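Local coordinates for oligopeptide-binding protein AppA (Bacillus subtilis, PDB 1XOC) that binds oligopeptides at the cell membrane and hands them to an ABC permease, a system that can replace Opp in sporulation and genetic competence, at residues Lys281-Arg293 with Ile477-Pro489. Residues are numbered along the deposited sequence; the frame is centred on the assembly and turned at random.
Sequences KKVRQALTTALDR and IAEDQPYTFLYYP
Arg284 of helix 281-289 reaches into the turn where helix 463-480 ends and strand 483-496 of the periplasmic-binding-protein fold begins, and holds two carbonyls there. Asp480 O is gripped side-on, at 3.1 Å from Arg284 NE and 2.8 Å from Arg284 NH2, close to the guanidinium plane. Arg284 NE shares its hydrogen with Gln481 O, 3.0 Å away; that bond is bent (130°), and NE stands well above the carbonyl plane. The bend at chi3 (-55°) turns the guanidinium alongside its own helix, with Lys281 CA over the rim of one face, and NH1 goes to Phe278 O. A leucine in place of Arg284 would probably leave the buried carbonyls of Asp480 and Gln481 without these donors and the turn less firmly tied to helix 281-289.

One helical turn on, Thr288 OG1 accepts from Thr484 OG1 (2.7 Å) and donates to Gln481 OE1 (2.6 Å), in the amide plane. Arg293 NH1 bonds Phe485 O, while its CG packs on Leu486 CD2. At the other end, Lys281 NZ meets the anti lone pair of Glu479 OE2 in a salt bridge, and a water that accepts from Lys281 NZ donates to Asp480 OD1.

Behind these, Tyr445 and Asn447 hold Asp480 OD2, and Trp271 NE1 bonds Thr484 OG1. The side chain of Gln481, which has positive phi, folds back at chi2 (-70°) and puts Gln481 NE2 2.8 Å from Ala478 O.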
ATOM      1  N   LYS A 281     -14.785 -18.286  12.035  1.00 33.41           N
ATOM      2  CA  LYS A 281     -13.401 -18.658  11.750  1.00 33.35           C
ATOM      3  C   LYS A 281     -13.302 -19.975  10.980  1.00 33.01           C
ATOM      4  O   LYS A 281     -12.484 -20.101  10.073  1.00 31.74           O
ATOM      5  CB  LYS A 281     -12.619 -18.801  13.055  1.00 33.52           C
ATOM      6  CG  LYS A 281     -11.195 -19.295  12.882  1.00 34.63           C
ATOM      7  CD  LYS A 281     -10.455 -19.375  14.213  1.00 35.26           C
ATOM      8  CE  LYS A 281     -10.603 -20.731  14.855  1.00 38.94           C
ATOM      9  NZ  LYS A 281      -9.877 -20.813  16.148  1.00 40.59           N
ATOM     10  N   LYS A 282     -14.110 -20.967  11.362  1.00 32.63           N
ATOM     11  CA  LYS A 282     -14.016 -22.284  10.723  1.00 32.75           C
ATOM     12  C   LYS A 282     -14.402 -22.231   9.242  1.00 32.15           C
ATOM     13  O   LYS A 282     -13.800 -22.926   8.414  1.00 32.17           O
ATOM     14  CB  LYS A 282     -14.842 -23.334  11.471  1.00 32.93           C
ATOM     15  CG  LYS A 282     -14.318 -24.728  11.218  1.00 33.50           C
ATOM     16  CD  LYS A 282     -14.803 -25.726  12.242  1.00 35.55           C
ATOM     17  CE  LYS A 282     -16.014 -26.419  11.739  1.00 38.78           C
ATOM     18  NZ  LYS A 282     -15.661 -27.027  10.449  1.00 40.65           N
ATOM     19  N   VAL A 283     -15.371 -21.381   8.911  1.00 31.28           N
ATOM     20  CA  VAL A 283     -15.752 -21.153   7.513  1.00 30.83           C
ATOM     21  C   VAL A 283     -14.589 -20.517   6.736  1.00 30.44           C
ATOM     22  O   VAL A 283     -14.249 -20.986   5.650  1.00 30.20           O
ATOM     23  CB  VAL A 283     -17.056 -20.312   7.401  1.00 30.47           C
ATOM     24  CG1 VAL A 283     -17.293 -19.779   5.969  1.00 31.12           C
ATOM     25  CG2 VAL A 283     -18.246 -21.156   7.871  1.00 30.87           C
ATOM     26  N   ARG A 284     -13.985 -19.463   7.287  1.00 31.06           N
ATOM     27  CA  ARG A 284     -12.829 -18.834   6.642  1.00 30.48           C
ATOM     28  C   ARG A 284     -11.682 -19.820   6.430  1.00 30.57           C
ATOM     29  O   ARG A 284     -11.079 -19.855   5.361  1.00 30.33           O
ATOM     30  CB  ARG A 284     -12.342 -17.612   7.409  1.00 30.13           C
ATOM     31  CG  ARG A 284     -13.356 -16.501   7.458  1.00 31.19           C
ATOM     32  CD  ARG A 284     -12.749 -15.211   7.923  1.00 30.85           C
ATOM     33  NE  ARG A 284     -12.066 -15.348   9.218  1.00 30.63           N
ATOM     34  CZ  ARG A 284     -12.646 -15.188  10.406  1.00 31.38           C
ATOM     35  NH1 ARG A 284     -13.937 -14.898  10.501  1.00 31.07           N
ATOM     36  NH2 ARG A 284     -11.938 -15.348  11.511  1.00 32.06           N
ATOM     37  N   GLN A 285     -11.415 -20.659   7.429  1.00 30.36           N
ATOM     38  CA  GLN A 285     -10.406 -21.709   7.289  1.00 30.44           C
ATOM     39  C   GLN A 285     -10.766 -22.701   6.178  1.00 30.59           C
ATOM     40  O   GLN A 285      -9.899 -23.172   5.447  1.00 30.00           O
ATOM     41  CB  GLN A 285     -10.229 -22.463   8.605  1.00 30.70           C
ATOM     42  CG  GLN A 285      -9.606 -21.653   9.740  1.00 31.03           C
ATOM     43  CD  GLN A 285      -9.544 -22.423  11.038  1.00 31.56           C
ATOM     44  OE1 GLN A 285      -8.770 -22.079  11.925  1.00 34.60           O
ATOM     45  NE2 GLN A 285     -10.367 -23.467  11.166  1.00 31.38           N
ATOM     46  N   ALA A 286     -12.049 -23.021   6.077  1.00 30.31           N
ATOM     47  CA  ALA A 286     -12.554 -23.919   5.037  1.00 30.37           C
ATOM     48  C   ALA A 286     -12.365 -23.329   3.638  1.00 30.77           C
ATOM     49  O   ALA A 286     -12.019 -24.048   2.693  1.00 31.22           O
ATOM     50  CB  ALA A 286     -14.010 -24.225   5.280  1.00 30.60           C
ATOM     51  N   LEU A 287     -12.607 -22.030   3.493  1.00 30.50           N
ATOM     52  CA  LEU A 287     -12.458 -21.364   2.200  1.00 30.60           C
ATOM     53  C   LEU A 287     -11.013 -21.422   1.735  1.00 30.79           C
ATOM     54  O   LEU A 287     -10.727 -21.721   0.576  1.00 32.15           O
ATOM     55  CB  LEU A 287     -12.936 -19.918   2.277  1.00 31.12           C
ATOM     56  CG  LEU A 287     -14.425 -19.685   2.514  1.00 31.83           C
ATOM     57  CD1 LEU A 287     -14.719 -18.272   2.984  1.00 31.12           C
ATOM     58  CD2 LEU A 287     -15.206 -19.967   1.261  1.00 34.21           C
ATOM     59  N   THR A 288     -10.084 -21.177   2.643  1.00 30.30           N
ATOM     60  CA  THR A 288      -8.688 -21.307   2.293  1.00 29.90           C
ATOM     61  C   THR A 288      -8.365 -22.745   1.887  1.00 29.65           C
ATOM     62  O   THR A 288      -7.676 -22.993   0.890  1.00 29.96           O
ATOM     63  CB  THR A 288      -7.800 -20.876   3.474  1.00 29.86           C
ATOM     64  OG1 THR A 288      -8.032 -19.483   3.738  1.00 28.69           O
ATOM     65  CG2 THR A 288      -6.320 -21.117   3.164  1.00 30.65           C
ATOM     66  N   THR A 289      -8.879 -23.694   2.656  1.00 29.20           N
ATOM     67  CA  THR A 289      -8.595 -25.110   2.419  1.00 29.12           C
ATOM     68  C   THR A 289      -9.157 -25.568   1.076  1.00 28.77           C
ATOM     69  O   THR A 289      -8.654 -26.515   0.476  1.00 28.46           O
ATOM     70  CB  THR A 289      -9.188 -25.969   3.562  1.00 29.32           C
ATOM     71  OG1 THR A 289      -8.654 -25.513   4.800  1.00 29.95           O
ATOM     72  CG2 THR A 289      -8.854 -27.447   3.412  1.00 29.51           C
ATOM     73  N   ALA A 290     -10.207 -24.894   0.613  1.00 29.56           N
ATOM     74  CA  ALA A 290     -10.852 -25.234  -0.665  1.00 29.55           C
ATOM     75  C   ALA A 290     -10.100 -24.696  -1.881  1.00 29.75           C
ATOM     76  O   ALA A 290     -10.433 -25.054  -3.013  1.00 29.65           O
ATOM     77  CB  ALA A 290     -12.261 -24.692  -0.690  1.00 30.20           C
ATOM     78  N   LEU A 291      -9.134 -23.813  -1.648  1.00 30.38           N
ATOM     79  CA  LEU A 291      -8.434 -23.143  -2.737  1.00 30.53           C
ATOM     80  C   LEU A 291      -7.045 -23.719  -2.974  1.00 30.53           C
ATOM     81  O   LEU A 291      -6.207 -23.788  -2.068  1.00 30.51           O
ATOM     82  CB  LEU A 291      -8.366 -21.644  -2.498  1.00 30.83           C
ATOM     83  CG  LEU A 291      -9.714 -20.924  -2.414  1.00 32.16           C
ATOM     84  CD1 LEU A 291      -9.566 -19.507  -1.882  1.00 34.01           C
ATOM     85  CD2 LEU A 291     -10.439 -20.962  -3.778  1.00 33.72           C
ATOM     86  N   ASP A 292      -6.811 -24.118  -4.217  1.00 30.84           N
ATOM     87  CA  ASP A 292      -5.554 -24.706  -4.630  1.00 30.86           C
ATOM     88  C   ASP A 292      -4.603 -23.565  -4.960  1.00 31.00           C
ATOM     89  O   ASP A 292      -4.412 -23.201  -6.126  1.00 30.46           O
ATOM     90  CB  ASP A 292      -5.769 -25.620  -5.838  1.00 30.89           C
ATOM     91  CG  ASP A 292      -4.534 -26.440  -6.184  1.00 31.26           C
ATOM     92  OD1 ASP A 292      -4.678 -27.398  -6.981  1.00 32.77           O
ATOM     93  OD2 ASP A 292      -3.428 -26.113  -5.674  1.00 32.31           O
ATOM     94  N   ARG A 293      -4.022 -22.980  -3.924  1.00 30.94           N
ATOM     95  CA  ARG A 293      -3.196 -21.786  -4.102  1.00 31.70           C
ATOM     96  C   ARG A 293      -1.917 -22.043  -4.919  1.00 31.60           C
ATOM     97  O   ARG A 293      -1.451 -21.176  -5.651  1.00 31.27           O
ATOM     98  CB  ARG A 293      -2.898 -21.137  -2.745  1.00 31.30           C
ATOM     99  CG  ARG A 293      -4.116 -20.430  -2.140  1.00 31.78           C
ATOM    100  CD  ARG A 293      -3.826 -19.841  -0.795  1.00 34.20           C
ATOM    101  NE  ARG A 293      -3.667 -20.910   0.158  1.00 34.09           N
ATOM    102  CZ  ARG A 293      -2.940 -20.852   1.269  1.00 35.10           C
ATOM    103  NH1 ARG A 293      -2.254 -19.766   1.618  1.00 34.54           N
ATOM    104  NH2 ARG A 293      -2.906 -21.925   2.037  1.00 35.16           N
ATOM    105  N   ILE A 477      -3.083 -14.635  13.721  1.00 31.19           N
ATOM    106  CA  ILE A 477      -3.627 -14.185  12.434  1.00 31.21           C
ATOM    107  C   ILE A 477      -3.760 -15.361  11.468  1.00 31.40           C
ATOM    108  O   ILE A 477      -4.785 -15.529  10.802  1.00 31.14           O
ATOM    109  CB  ILE A 477      -2.777 -13.041  11.837  1.00 31.02           C
ATOM    110  CG1 ILE A 477      -2.883 -11.827  12.751  1.00 31.81           C
ATOM    111  CG2 ILE A 477      -3.244 -12.676  10.411  1.00 31.93           C
ATOM    112  CD1 ILE A 477      -1.868 -10.762  12.516  1.00 32.06           C
ATOM    113  N   ALA A 478      -2.727 -16.188  11.390  1.00 31.79           N
ATOM    114  CA  ALA A 478      -2.788 -17.391  10.557  1.00 32.05           C
ATOM    115  C   ALA A 478      -3.939 -18.312  10.961  1.00 32.57           C
ATOM    116  O   ALA A 478      -4.720 -18.736  10.120  1.00 32.80           O
ATOM    117  CB  ALA A 478      -1.470 -18.132  10.593  1.00 32.82           C
ATOM    118  N   GLU A 479      -4.070 -18.605  12.246  1.00 32.43           N
ATOM    119  CA  GLU A 479      -5.166 -19.461  12.710  1.00 32.18           C
ATOM    120  C   GLU A 479      -6.534 -18.878  12.331  1.00 32.18           C
ATOM    121  O   GLU A 479      -7.434 -19.602  11.919  1.00 33.20           O
ATOM    122  CB  GLU A 479      -5.078 -19.683  14.228  1.00 32.97           C
ATOM    123  CG  GLU A 479      -6.338 -20.309  14.875  1.00 34.93           C
ATOM    124  CD  GLU A 479      -6.612 -21.767  14.467  1.00 39.55           C
ATOM    125  OE1 GLU A 479      -5.766 -22.373  13.768  1.00 42.52           O
ATOM    126  OE2 GLU A 479      -7.675 -22.315  14.868  1.00 42.30           O
ATOM    127  N   ASP A 480      -6.690 -17.567  12.484  1.00 31.07           N
ATOM    128  CA  ASP A 480      -7.991 -16.923  12.291  1.00 31.10           C
ATOM    129  C   ASP A 480      -8.383 -16.691  10.828  1.00 30.72           C
ATOM    130  O   ASP A 480      -9.562 -16.539  10.521  1.00 30.62           O
ATOM    131  CB  ASP A 480      -8.030 -15.595  13.071  1.00 30.70           C
ATOM    132  CG  ASP A 480      -7.982 -15.801  14.577  1.00 32.90           C
ATOM    133  OD1 ASP A 480      -8.203 -16.944  15.048  1.00 32.41           O
ATOM    134  OD2 ASP A 480      -7.739 -14.811  15.302  1.00 34.73           O
ATOM    135  N   GLN A 481      -7.410 -16.691   9.922  1.00 30.11           N
ATOM    136  CA  GLN A 481      -7.664 -16.508   8.503  1.00 30.45           C
ATOM    137  C   GLN A 481      -8.608 -15.326   8.237  1.00 30.34           C
ATOM    138  O   GLN A 481      -9.619 -15.485   7.549  1.00 30.50           O
ATOM    139  CB  GLN A 481      -8.228 -17.780   7.869  1.00 30.59           C
ATOM    140  CG  GLN A 481      -7.239 -18.949   7.836  1.00 30.97           C
ATOM    141  CD  GLN A 481      -6.105 -18.730   6.853  1.00 31.44           C
ATOM    142  OE1 GLN A 481      -6.319 -18.806   5.636  1.00 32.27           O
ATOM    143  NE2 GLN A 481      -4.894 -18.498   7.365  1.00 31.71           N
ATOM    144  N   PRO A 482      -8.254 -14.119   8.727  1.00 29.91           N
ATOM    145  CA  PRO A 482      -9.083 -12.974   8.363  1.00 30.08           C
ATOM    146  C   PRO A 482      -9.006 -12.718   6.848  1.00 30.66           C
ATOM    147  O   PRO A 482      -9.946 -12.174   6.245  1.00 29.96           O
ATOM    148  CB  PRO A 482      -8.460 -11.838   9.153  1.00 30.20           C
ATOM    149  CG  PRO A 482      -7.021 -12.265   9.379  1.00 30.19           C
ATOM    150  CD  PRO A 482      -7.099 -13.734   9.563  1.00 30.31           C
ATOM    151  N   TYR A 483      -7.876 -13.116   6.267  1.00 31.00           N
ATOM    152  CA  TYR A 483      -7.670 -13.181   4.832  1.00 30.96           C
ATOM    153  C   TYR A 483      -7.308 -14.618   4.460  1.00 30.39           C
ATOM    154  O   TYR A 483      -6.798 -15.366   5.299  1.00 31.29           O
ATOM    155  CB  TYR A 483      -6.450 -12.360   4.387  1.00 31.90           C
ATOM    156  CG  TYR A 483      -6.378 -10.872   4.682  1.00 31.56           C
ATOM    157  CD1 TYR A 483      -7.486 -10.105   4.988  1.00 30.61           C
ATOM    158  CD2 TYR A 483      -5.145 -10.216   4.624  1.00 30.38           C
ATOM    159  CE1 TYR A 483      -7.380  -8.730   5.202  1.00 31.62           C
ATOM    160  CE2 TYR A 483      -5.029  -8.834   4.839  1.00 31.28           C
ATOM    161  CZ  TYR A 483      -6.130  -8.100   5.117  1.00 32.09           C
ATOM    162  OH  TYR A 483      -5.978  -6.746   5.338  1.00 33.06           O
ATOM    163  N   THR A 484      -7.541 -14.963   3.191  1.00 29.87           N
ATOM    164  CA  THR A 484      -6.809 -16.023   2.530  1.00 29.02           C
ATOM    165  C   THR A 484      -5.587 -15.376   1.900  1.00 29.59           C
ATOM    166  O   THR A 484      -5.693 -14.566   0.975  1.00 30.26           O
ATOM    167  CB  THR A 484      -7.665 -16.768   1.472  1.00 28.67           C
ATOM    168  OG1 THR A 484      -8.729 -17.424   2.144  1.00 30.26           O
ATOM    169  CG2 THR A 484      -6.889 -17.766   0.753  1.00 30.19           C
ATOM    170  N   PHE A 485      -4.417 -15.724   2.399  1.00 29.53           N
ATOM    171  CA  PHE A 485      -3.200 -15.176   1.862  1.00 28.98           C
ATOM    172  C   PHE A 485      -2.914 -15.904   0.564  1.00 29.17           C
ATOM    173  O   PHE A 485      -2.997 -17.124   0.519  1.00 29.43           O
ATOM    174  CB  PHE A 485      -2.063 -15.324   2.890  1.00 29.97           C
ATOM    175  CG  PHE A 485      -2.311 -14.540   4.141  1.00 29.68           C
ATOM    176  CD1 PHE A 485      -2.894 -15.152   5.256  1.00 32.94           C
ATOM    177  CD2 PHE A 485      -2.035 -13.188   4.193  1.00 32.34           C
ATOM    178  CE1 PHE A 485      -3.181 -14.415   6.405  1.00 31.88           C
ATOM    179  CE2 PHE A 485      -2.312 -12.457   5.326  1.00 32.23           C
ATOM    180  CZ  PHE A 485      -2.879 -13.069   6.438  1.00 31.23           C
ATOM    181  N   LEU A 486      -2.602 -15.174  -0.512  1.00 29.40           N
ATOM    182  CA  LEU A 486      -2.436 -15.795  -1.824  1.00 29.19           C
ATOM    183  C   LEU A 486      -0.972 -15.942  -2.228  1.00 29.50           C
ATOM    184  O   LEU A 486      -0.497 -17.057  -2.373  1.00 30.47           O
ATOM    185  CB  LEU A 486      -3.274 -15.069  -2.901  1.00 29.54           C
ATOM    186  CG  LEU A 486      -4.820 -15.155  -2.807  1.00 30.95           C
ATOM    187  CD1 LEU A 486      -5.415 -14.256  -3.884  1.00 32.35           C
ATOM    188  CD2 LEU A 486      -5.349 -16.577  -2.887  1.00 30.75           C
ATOM    189  N   TYR A 487      -0.255 -14.842  -2.426  1.00 30.12           N
ATOM    190  CA  TYR A 487       1.142 -14.927  -2.822  1.00 29.67           C
ATOM    191  C   TYR A 487       1.953 -13.667  -2.536  1.00 28.63           C
ATOM    192  O   TYR A 487       1.409 -12.604  -2.313  1.00 27.80           O
ATOM    193  CB  TYR A 487       1.292 -15.304  -4.293  1.00 31.14           C
ATOM    194  CG  TYR A 487       0.548 -14.390  -5.222  1.00 33.30           C
ATOM    195  CD1 TYR A 487      -0.781 -14.597  -5.476  1.00 36.31           C
ATOM    196  CD2 TYR A 487       1.173 -13.323  -5.843  1.00 36.54           C
ATOM    197  CE1 TYR A 487      -1.477 -13.784  -6.294  1.00 36.79           C
ATOM    198  CE2 TYR A 487       0.464 -12.491  -6.689  1.00 35.76           C
ATOM    199  CZ  TYR A 487      -0.865 -12.738  -6.903  1.00 35.09           C
ATOM    200  OH  TYR A 487      -1.621 -11.948  -7.733  1.00 39.96           O
ATOM    201  N   TYR A 488       3.270 -13.825  -2.557  1.00 28.52           N
ATOM    202  CA  TYR A 488       4.205 -12.694  -2.540  1.00 28.03           C
ATOM    203  C   TYR A 488       4.650 -12.391  -3.963  1.00 28.16           C
ATOM    204  O   TYR A 488       5.315 -13.218  -4.591  1.00 29.18           O
ATOM    205  CB  TYR A 488       5.433 -13.049  -1.693  1.00 27.82           C
ATOM    206  CG  TYR A 488       5.081 -13.467  -0.290  1.00 27.06           C
ATOM    207  CD1 TYR A 488       4.427 -12.604   0.570  1.00 28.49           C
ATOM    208  CD2 TYR A 488       5.457 -14.713   0.201  1.00 26.00           C
ATOM    209  CE1 TYR A 488       4.090 -12.991   1.868  1.00 26.91           C
ATOM    210  CE2 TYR A 488       5.140 -15.108   1.499  1.00 27.58           C
ATOM    211  CZ  TYR A 488       4.458 -14.243   2.325  1.00 27.92           C
ATOM    212  OH  TYR A 488       4.137 -14.654   3.608  1.00 30.17           O
ATOM    213  N   PRO A 489       4.239 -11.243  -4.513  1.00 29.89           N
ATOM    214  CA  PRO A 489       4.535 -10.996  -5.912  1.00 29.28           C
ATOM    215  C   PRO A 489       5.917 -10.472  -6.190  1.00 29.27           C
ATOM    216  O   PRO A 489       6.540  -9.858  -5.310  1.00 29.13           O
ATOM    217  CB  PRO A 489       3.576  -9.884  -6.253  1.00 29.81           C
ATOM    218  CG  PRO A 489       3.371  -9.165  -5.015  1.00 31.25           C
ATOM    219  CD  PRO A 489       3.423 -10.163  -3.937  1.00 29.96           C
TER
HETATM  220  O   HOH W   1      -9.264 -17.980  17.061  1.00 50.91           O